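Local coordinates for protein 1d10 (Caenorhabditis elegans, PDB 1T9F) that is of unknown function but folds as a beta-trefoil of MIR repeats, as in SDF2-like proteins, and probably enters the secretory pathway, at residues T84-H89 and Q100-F105; S22-H27 and S51-F56. All blocks are in the same frame, centred on the assembly; numbering follows the deposited sequence.

Interaction 1 of 2, residues T84-H89 and Q100-F105; sequences TFLHSH and QEVSAF
H89 meets E101 through its ring nitrogen: NE2 donates to OE1 at 2.7 Å, approaching from above the carboxylate plane rather than within it, with the two planes turned 61° apart. The H89 ring gets there because CG sits between the backbone N and the carbonyl carbon (chi1 37°); S35 is a second partner of OE1. On the side of the sheet that carries L86 and V102, S88 OG is gripped twice, receiving the Q100 amide N-H (NE2 to OG 2.7 Å, nearly in the amide plane) and donating to the backbone O of E101 at 2.9 Å. Q100 NE2 also bonds T139, and an alanine here would probably leave S88 OG held across the strands by the E101 carbonyl alone and cut the tie to T139. The backbones form an antiparallel hairpin of the beta-trefoil, with F85-F105 and H87-S103 as hydrogen-bonded pairs; H87 N to S103 O is 2.6 Å. Beside these, F105 CB lies over one face of the H87 ring, 4.0 Å from its centroid, and the two rings are inclined at 43°. H87 ND1 is hydrogen-bonded to D115 OD1. Across the strands, L86 CD1 touches V102 CG1 at 3.8 Å, and A104 CB packs on T84 OG1, which bonds T82.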
ATOM      1  N   THR A  84       8.390  -7.883  -3.947  1.00 17.98           N
ATOM      2  CA  THR A  84       7.044  -8.364  -3.665  1.00 19.89           C
ATOM      3  C   THR A  84       5.986  -7.304  -4.020  1.00 19.98           C
ATOM      4  O   THR A  84       6.325  -6.181  -4.404  1.00 15.58           O
ATOM      5  CB  THR A  84       6.903  -8.693  -2.176  1.00 18.62           C
ATOM      6  OG1 THR A  84       7.371  -7.577  -1.415  1.00 23.14           O
ATOM      7  CG2 THR A  84       7.713  -9.932  -1.803  1.00 22.72           C
ATOM      8  N   PHE A  85       4.710  -7.666  -3.882  1.00 17.92           N
ATOM      9  CA  PHE A  85       3.610  -6.745  -4.168  1.00 18.35           C
ATOM     10  C   PHE A  85       2.668  -6.596  -2.974  1.00 18.27           C
ATOM     11  O   PHE A  85       2.442  -7.550  -2.229  1.00 23.05           O
ATOM     12  CB  PHE A  85       2.796  -7.219  -5.386  1.00 22.41           C
ATOM     13  CG  PHE A  85       3.428  -6.888  -6.714  1.00 21.72           C
ATOM     14  CD1 PHE A  85       4.295  -7.780  -7.333  1.00 18.02           C
ATOM     15  CD2 PHE A  85       3.162  -5.669  -7.337  1.00 15.54           C
ATOM     16  CE1 PHE A  85       4.893  -7.468  -8.553  1.00 15.30           C
ATOM     17  CE2 PHE A  85       3.751  -5.347  -8.552  1.00 13.76           C
ATOM     18  CZ  PHE A  85       4.622  -6.252  -9.166  1.00 20.90           C
ATOM     19  N   LEU A  86       2.122  -5.395  -2.784  1.00 19.81           N
ATOM     20  CA  LEU A  86       1.184  -5.168  -1.694  1.00 12.06           C
ATOM     21  C   LEU A  86       0.044  -6.144  -1.983  1.00 17.67           C
ATOM     22  O   LEU A  86      -0.571  -6.099  -3.054  1.00 19.96           O
ATOM     23  CB  LEU A  86       0.668  -3.737  -1.736  1.00 16.62           C
ATOM     24  CG  LEU A  86      -0.127  -3.307  -0.513  1.00 15.69           C
ATOM     25  CD1 LEU A  86       0.777  -3.355   0.730  1.00 15.71           C
ATOM     26  CD2 LEU A  86      -0.672  -1.908  -0.744  1.00 13.78           C
ATOM     27  N   HIS A  87      -0.256  -6.996  -1.016  1.00 17.70           N
ATOM     28  CA  HIS A  87      -1.248  -8.046  -1.211  1.00 24.95           C
ATOM     29  C   HIS A  87      -2.264  -8.168  -0.088  1.00 22.73           C
ATOM     30  O   HIS A  87      -1.992  -7.812   1.059  1.00 22.46           O
ATOM     31  CB  HIS A  87      -0.492  -9.373  -1.332  1.00 20.61           C
ATOM     32  CG  HIS A  87      -1.320 -10.522  -1.812  1.00 20.55           C
ATOM     33  ND1 HIS A  87      -1.442 -10.840  -3.149  1.00 22.75           N
ATOM     34  CD2 HIS A  87      -2.003 -11.475  -1.134  1.00 29.16           C
ATOM     35  CE1 HIS A  87      -2.157 -11.945  -3.272  1.00 23.47           C
ATOM     36  NE2 HIS A  87      -2.509 -12.351  -2.065  1.00 22.42           N
ATOM     37  N   SER A  88      -3.451  -8.656  -0.432  1.00 23.14           N
ATOM     38  CA  SER A  88      -4.466  -8.897   0.577  1.00 21.91           C
ATOM     39  C   SER A  88      -5.230 -10.164   0.236  1.00 27.58           C
ATOM     40  O   SER A  88      -5.145 -10.682  -0.881  1.00 20.45           O
ATOM     41  CB  SER A  88      -5.425  -7.728   0.728  1.00 21.58           C
ATOM     42  OG  SER A  88      -5.940  -7.749   2.054  1.00 20.62           O
ATOM     43  N   HIS A  89      -5.979 -10.658   1.208  1.00 31.87           N
ATOM     44  CA  HIS A  89      -6.701 -11.905   1.039  1.00 33.03           C
ATOM     45  C   HIS A  89      -7.535 -12.188   2.276  1.00 33.58           C
ATOM     46  O   HIS A  89      -7.609 -11.359   3.183  1.00 29.61           O
ATOM     47  CB  HIS A  89      -5.684 -13.022   0.813  1.00 30.72           C
ATOM     48  CG  HIS A  89      -4.429 -12.859   1.616  1.00 28.32           C
ATOM     49  ND1 HIS A  89      -3.272 -13.554   1.337  1.00 27.84           N
ATOM     50  CD2 HIS A  89      -4.149 -12.080   2.689  1.00 29.18           C
ATOM     51  CE1 HIS A  89      -2.335 -13.208   2.203  1.00 32.72           C
ATOM     52  NE2 HIS A  89      -2.841 -12.315   3.033  1.00 22.60           N
ATOM     53  N   GLN A 100      -8.592  -7.692   8.278  1.00 32.92           N
ATOM     54  CA  GLN A 100      -7.989  -8.518   7.251  1.00 29.72           C
ATOM     55  C   GLN A 100      -6.490  -8.237   7.150  1.00 32.33           C
ATOM     56  O   GLN A 100      -6.047  -7.099   7.316  1.00 26.83           O
ATOM     57  CB  GLN A 100      -8.694  -8.211   5.934  1.00 33.59           C
ATOM     58  CG  GLN A 100      -8.291  -9.036   4.738  1.00 35.49           C
ATOM     59  CD  GLN A 100      -9.175  -8.725   3.548  1.00 44.06           C
ATOM     60  OE1 GLN A 100     -10.358  -9.076   3.533  1.00 45.61           O
ATOM     61  NE2 GLN A 100      -8.617  -8.044   2.554  1.00 27.33           N
ATOM     62  N   GLU A 101      -5.721  -9.287   6.882  1.00 27.21           N
ATOM     63  CA  GLU A 101      -4.270  -9.192   6.766  1.00 31.98           C
ATOM     64  C   GLU A 101      -3.838  -8.521   5.468  1.00 33.12           C
ATOM     65  O   GLU A 101      -4.472  -8.686   4.425  1.00 27.43           O
ATOM     66  CB  GLU A 101      -3.646 -10.592   6.817  1.00 26.34           C
ATOM     67  CG  GLU A 101      -2.126 -10.622   6.915  1.00 26.41           C
ATOM     68  CD  GLU A 101      -1.535 -11.975   6.520  1.00 37.34           C
ATOM     69  OE1 GLU A 101      -1.323 -12.209   5.309  1.00 34.01           O
ATOM     70  OE2 GLU A 101      -1.290 -12.810   7.416  1.00 34.00           O
ATOM     71  N   VAL A 102      -2.753  -7.758   5.549  1.00 28.68           N
ATOM     72  CA  VAL A 102      -2.186  -7.097   4.384  1.00 18.26           C
ATOM     73  C   VAL A 102      -0.732  -7.551   4.367  1.00 15.73           C
ATOM     74  O   VAL A 102      -0.028  -7.418   5.356  1.00 22.39           O
ATOM     75  CB  VAL A 102      -2.280  -5.563   4.493  1.00 22.34           C
ATOM     76  CG1 VAL A 102      -1.462  -4.914   3.384  1.00 16.48           C
ATOM     77  CG2 VAL A 102      -3.739  -5.131   4.370  1.00 26.65           C
ATOM     78  N   SER A 103      -0.284  -8.093   3.245  1.00 17.73           N
ATOM     79  CA  SER A 103       1.079  -8.603   3.160  1.00 16.30           C
ATOM     80  C   SER A 103       1.801  -8.148   1.909  1.00 19.39           C
ATOM     81  O   SER A 103       1.233  -7.451   1.068  1.00 18.32           O
ATOM     82  CB  SER A 103       1.034 -10.133   3.191  1.00 19.03           C
ATOM     83  OG  SER A 103       0.262 -10.623   2.099  1.00 21.56           O
ATOM     84  N   ALA A 104       3.071  -8.532   1.807  1.00 16.70           N
ATOM     85  CA  ALA A 104       3.900  -8.234   0.644  1.00 16.07           C
ATOM     86  C   ALA A 104       4.082  -9.632   0.052  1.00 26.23           C
ATOM     87  O   ALA A 104       4.735 -10.489   0.652  1.00 20.74           O
ATOM     88  CB  ALA A 104       5.231  -7.655   1.070  1.00 20.94           C
ATOM     89  N   PHE A 105       3.487  -9.862  -1.112  1.00 21.78           N
ATOM     90  CA  PHE A 105       3.523 -11.182  -1.721  1.00 27.82           C
ATOM     91  C   PHE A 105       4.163 -11.348  -3.094  1.00 21.84           C
ATOM     92  O   PHE A 105       4.314 -10.398  -3.864  1.00 23.70           O
ATOM     93  CB  PHE A 105       2.084 -11.739  -1.744  1.00 33.17           C
ATOM     94  CG  PHE A 105       1.884 -12.899  -2.689  1.00 46.24           C
ATOM     95  CD1 PHE A 105       1.483 -12.682  -4.008  1.00 50.24           C
ATOM     96  CD2 PHE A 105       2.125 -14.202  -2.269  1.00 44.44           C
ATOM     97  CE1 PHE A 105       1.325 -13.751  -4.896  1.00 55.94           C
ATOM     98  CE2 PHE A 105       1.972 -15.277  -3.145  1.00 50.06           C
ATOM     99  CZ  PHE A 105       1.571 -15.050  -4.462  1.00 50.60           C
TER

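Interaction 2 of 2, residues S22-H27 and S51-F56; sequences SRLHSH and SHWQIF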
ATOM      1  N   SER A  22       3.216   8.118   9.359  1.00 17.03           N
ATOM      2  CA  SER A  22       4.085   6.966   9.117  1.00 18.80           C
ATOM      3  C   SER A  22       4.093   6.569   7.634  1.00 21.39           C
ATOM      4  O   SER A  22       3.123   6.817   6.914  1.00 18.73           O
ATOM      5  CB  SER A  22       3.620   5.784   9.969  1.00 12.61           C
ATOM      6  OG  SER A  22       2.249   5.509   9.749  1.00 20.94           O
ATOM      7  N   ARG A  23       5.185   5.951   7.184  1.00 15.64           N
ATOM      8  CA  ARG A  23       5.316   5.546   5.786  1.00 16.17           C
ATOM      9  C   ARG A  23       5.082   4.061   5.576  1.00 17.24           C
ATOM     10  O   ARG A  23       5.577   3.239   6.352  1.00 14.95           O
ATOM     11  CB  ARG A  23       6.707   5.890   5.249  1.00 18.32           C
ATOM     12  CG  ARG A  23       6.975   7.367   5.084  1.00 19.44           C
ATOM     13  CD  ARG A  23       7.432   8.000   6.381  1.00 31.46           C
ATOM     14  NE  ARG A  23       7.466   9.458   6.287  1.00 43.52           N
ATOM     15  CZ  ARG A  23       8.241  10.141   5.455  1.00 45.62           C
ATOM     16  NH1 ARG A  23       9.066   9.506   4.630  1.00 53.39           N
ATOM     17  NH2 ARG A  23       8.188  11.466   5.447  1.00 43.75           N
ATOM     18  N   LEU A  24       4.336   3.722   4.524  1.00 11.44           N
ATOM     19  CA  LEU A  24       4.056   2.316   4.204  1.00 10.82           C
ATOM     20  C   LEU A  24       5.419   1.666   4.070  1.00 12.80           C
ATOM     21  O   LEU A  24       6.328   2.230   3.440  1.00 11.97           O
ATOM     22  CB  LEU A  24       3.262   2.198   2.904  1.00 12.78           C
ATOM     23  CG  LEU A  24       2.712   0.793   2.624  1.00 10.91           C
ATOM     24  CD1 LEU A  24       1.815   0.355   3.758  1.00 13.86           C
ATOM     25  CD2 LEU A  24       1.944   0.797   1.314  1.00  9.77           C
ATOM     26  N   HIS A  25       5.556   0.460   4.609  1.00 13.24           N
ATOM     27  CA  HIS A  25       6.876  -0.155   4.658  1.00 10.40           C
ATOM     28  C   HIS A  25       6.847  -1.681   4.628  1.00 17.84           C
ATOM     29  O   HIS A  25       5.840  -2.313   4.976  1.00 15.55           O
ATOM     30  CB  HIS A  25       7.504   0.350   5.970  1.00 15.13           C
ATOM     31  CG  HIS A  25       8.924  -0.066   6.213  1.00 22.74           C
ATOM     32  ND1 HIS A  25       9.256  -1.236   6.860  1.00 28.39           N
ATOM     33  CD2 HIS A  25      10.091   0.587   5.996  1.00 16.33           C
ATOM     34  CE1 HIS A  25      10.566  -1.286   7.035  1.00 20.73           C
ATOM     35  NE2 HIS A  25      11.095  -0.191   6.520  1.00 23.95           N
ATOM     36  N   SER A  26       7.946  -2.270   4.182  1.00 16.17           N
ATOM     37  CA  SER A  26       8.058  -3.718   4.200  1.00 16.77           C
ATOM     38  C   SER A  26       9.507  -4.090   4.465  1.00 24.09           C
ATOM     39  O   SER A  26      10.380  -3.222   4.495  1.00 20.56           O
ATOM     40  CB  SER A  26       7.565  -4.349   2.912  1.00 15.48           C
ATOM     41  OG  SER A  26       7.308  -5.726   3.152  1.00 19.35           O
ATOM     42  N   HIS A  27       9.764  -5.380   4.641  1.00 20.47           N
ATOM     43  CA  HIS A  27      11.105  -5.836   4.977  1.00 24.37           C
ATOM     44  C   HIS A  27      11.113  -7.356   4.962  1.00 24.45           C
ATOM     45  O   HIS A  27      10.099  -7.973   4.664  1.00 22.36           O
ATOM     46  CB  HIS A  27      11.429  -5.310   6.368  1.00 21.36           C
ATOM     47  CG  HIS A  27      10.245  -5.316   7.284  1.00 18.89           C
ATOM     48  ND1 HIS A  27      10.148  -4.501   8.391  1.00 21.40           N
ATOM     49  CD2 HIS A  27       9.101  -6.044   7.254  1.00 20.77           C
ATOM     50  CE1 HIS A  27       8.999  -4.727   9.004  1.00 18.99           C
ATOM     51  NE2 HIS A  27       8.345  -5.659   8.334  1.00 16.44           N
ATOM     52  N   SER A  51      11.004   1.744   2.337  1.00 10.93           N
ATOM     53  CA  SER A  51       9.711   2.430   2.339  1.00 16.19           C
ATOM     54  C   SER A  51       9.331   2.868   0.934  1.00 21.33           C
ATOM     55  O   SER A  51       8.345   3.593   0.747  1.00 17.16           O
ATOM     56  CB  SER A  51       9.737   3.665   3.250  1.00 22.74           C
ATOM     57  OG  SER A  51       9.905   3.294   4.609  1.00 20.35           O
ATOM     58  N   HIS A  52      10.123   2.449  -0.050  1.00 15.32           N
ATOM     59  CA  HIS A  52       9.837   2.811  -1.432  1.00 15.60           C
ATOM     60  C   HIS A  52       9.032   1.748  -2.148  1.00 17.97           C
ATOM     61  O   HIS A  52       9.318   0.546  -2.030  1.00 15.73           O
ATOM     62  CB  HIS A  52      11.131   3.084  -2.195  1.00 20.63           C
ATOM     63  CG  HIS A  52      11.786   4.365  -1.792  1.00 29.15           C
ATOM     64  ND1 HIS A  52      12.509   4.494  -0.628  1.00 34.25           N
ATOM     65  CD2 HIS A  52      11.747   5.598  -2.349  1.00 34.44           C
ATOM     66  CE1 HIS A  52      12.884   5.752  -0.482  1.00 32.66           C
ATOM     67  NE2 HIS A  52      12.433   6.444  -1.513  1.00 36.38           N
ATOM     68  N   TRP A  53       8.020   2.211  -2.880  1.00 12.16           N
ATOM     69  CA  TRP A  53       7.131   1.343  -3.638  1.00 11.86           C
ATOM     70  C   TRP A  53       7.017   1.821  -5.075  1.00 14.14           C
ATOM     71  O   TRP A  53       7.071   3.019  -5.349  1.00 21.98           O
ATOM     72  CB  TRP A  53       5.734   1.335  -3.018  1.00 17.14           C
ATOM     73  CG  TRP A  53       5.704   0.907  -1.603  1.00 10.73           C
ATOM     74  CD1 TRP A  53       6.017   1.660  -0.508  1.00 11.99           C
ATOM     75  CD2 TRP A  53       5.344  -0.384  -1.118  1.00  6.42           C
ATOM     76  NE1 TRP A  53       5.872   0.910   0.636  1.00 13.45           N
ATOM     77  CE2 TRP A  53       5.459  -0.348   0.288  1.00  9.57           C
ATOM     78  CE3 TRP A  53       4.932  -1.577  -1.737  1.00 15.25           C
ATOM     79  CZ2 TRP A  53       5.175  -1.456   1.090  1.00 12.29           C
ATOM     80  CZ3 TRP A  53       4.649  -2.679  -0.942  1.00 10.32           C
ATOM     81  CH2 TRP A  53       4.771  -2.609   0.460  1.00 12.75           C
ATOM     82  N   GLN A  54       6.844   0.885  -5.998  1.00 17.71           N
ATOM     83  CA  GLN A  54       6.709   1.249  -7.396  1.00 14.84           C
ATOM     84  C   GLN A  54       5.318   0.945  -7.908  1.00 12.80           C
ATOM     85  O   GLN A  54       4.803  -0.162  -7.748  1.00 14.15           O
ATOM     86  CB  GLN A  54       7.741   0.508  -8.246  1.00 17.45           C
ATOM     87  CG  GLN A  54       7.671   0.874  -9.720  1.00 13.96           C
ATOM     88  CD  GLN A  54       8.880   0.378 -10.477  1.00 24.58           C
ATOM     89  OE1 GLN A  54       9.387  -0.705 -10.201  1.00 19.66           O
ATOM     90  NE2 GLN A  54       9.343   1.164 -11.445  1.00 26.83           N
ATOM     91  N   ILE A  55       4.706   1.942  -8.525  1.00 15.05           N
ATOM     92  CA  ILE A  55       3.370   1.787  -9.070  1.00 13.28           C
ATOM     93  C   ILE A  55       3.400   0.988 -10.365  1.00 16.62           C
ATOM     94  O   ILE A  55       4.120   1.337 -11.303  1.00 18.18           O
ATOM     95  CB  ILE A  55       2.727   3.158  -9.338  1.00 20.34           C
ATOM     96  CG1 ILE A  55       2.648   3.942  -8.025  1.00 16.93           C
ATOM     97  CG2 ILE A  55       1.336   2.974  -9.935  1.00 25.84           C
ATOM     98  CD1 ILE A  55       2.195   5.344  -8.197  1.00 26.87           C
ATOM     99  N   PHE A  56       2.621  -0.094 -10.391  1.00 18.79           N
ATOM    100  CA  PHE A  56       2.502  -0.970 -11.554  1.00 17.95           C
ATOM    101  C   PHE A  56       1.065  -0.957 -12.066  1.00 22.55           C
ATOM    102  O   PHE A  56       0.134  -0.691 -11.306  1.00 16.92           O
ATOM    103  CB  PHE A  56       2.844  -2.417 -11.181  1.00 18.01           C
ATOM    104  CG  PHE A  56       4.284  -2.783 -11.398  1.00 19.86           C
ATOM    105  CD1 PHE A  56       5.293  -2.173 -10.670  1.00 17.42           C
ATOM    106  CD2 PHE A  56       4.628  -3.752 -12.335  1.00 28.23           C
ATOM    107  CE1 PHE A  56       6.629  -2.522 -10.865  1.00 22.82           C
ATOM    108  CE2 PHE A  56       5.968  -4.110 -12.541  1.00 28.46           C
ATOM    109  CZ  PHE A  56       6.965  -3.493 -11.802  1.00 23.30           C
TER
HETATM  110  O   HOH W   1       6.144   4.629   1.878  1.00 14.10           O
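W53 presents one face of its indole to L24, whose CD2 stands 4.1 Å from the centroid of the five-membered ring, while at the edge, in the ring plane, lies L24 O. The indole also meets the H79 ring, planes at about 55°. NE1 donates to L24 O at 3.1 Å along an almost straight N-H line (171°), yet reaches it from above the carbonyl plane, not along a lone pair. L24 CG, anti to its backbone N (chi1 -170°), meets W53 CZ2 at 3.7 Å, the two side chains crossing at about a right angle. The H25 imidazole has S51 OG at its edge, 3.0 Å from CD2; this buried hydroxyl has no hydrogen-bond partner in the model. H25 NE2 makes a weak hydrogen bond to D48. The segments come from two parts of the beta-trefoil: 53-57 from the six-stranded barrel, 23-27 from the sheet of hairpins that closes it, and no beta bridge joins them. A water lies 2.9 Å from L24 O and 2.7 Å from S51 O and can bridge the two backbones, though it has more acceptors near it than protons to give. Farther along, S26 CB brushes W53 CH2, while S26 OG bonds S39 and Q38.

Overall arrangement
The segments of interaction 2 both precede those of interaction 1 in the sequence, and the centres of the two contacts lie about 12 Å apart, yet they meet directly. L86 is one link between them: its CD1 lies 4.1 Å from W53 CH2 and its CD2 4.3 Å from L24 CD2, joining the apolar sides of both contacts in the interior. A104 CB touches S26 OG at 3.5 Å, and F85 and F56 pack edge-to-face. Strand 38-43 ties them further, pairing with both 23-27 and 100-105, so that one strand of each contact belongs to the same sheet, and V40 touches L24, L86 and A104.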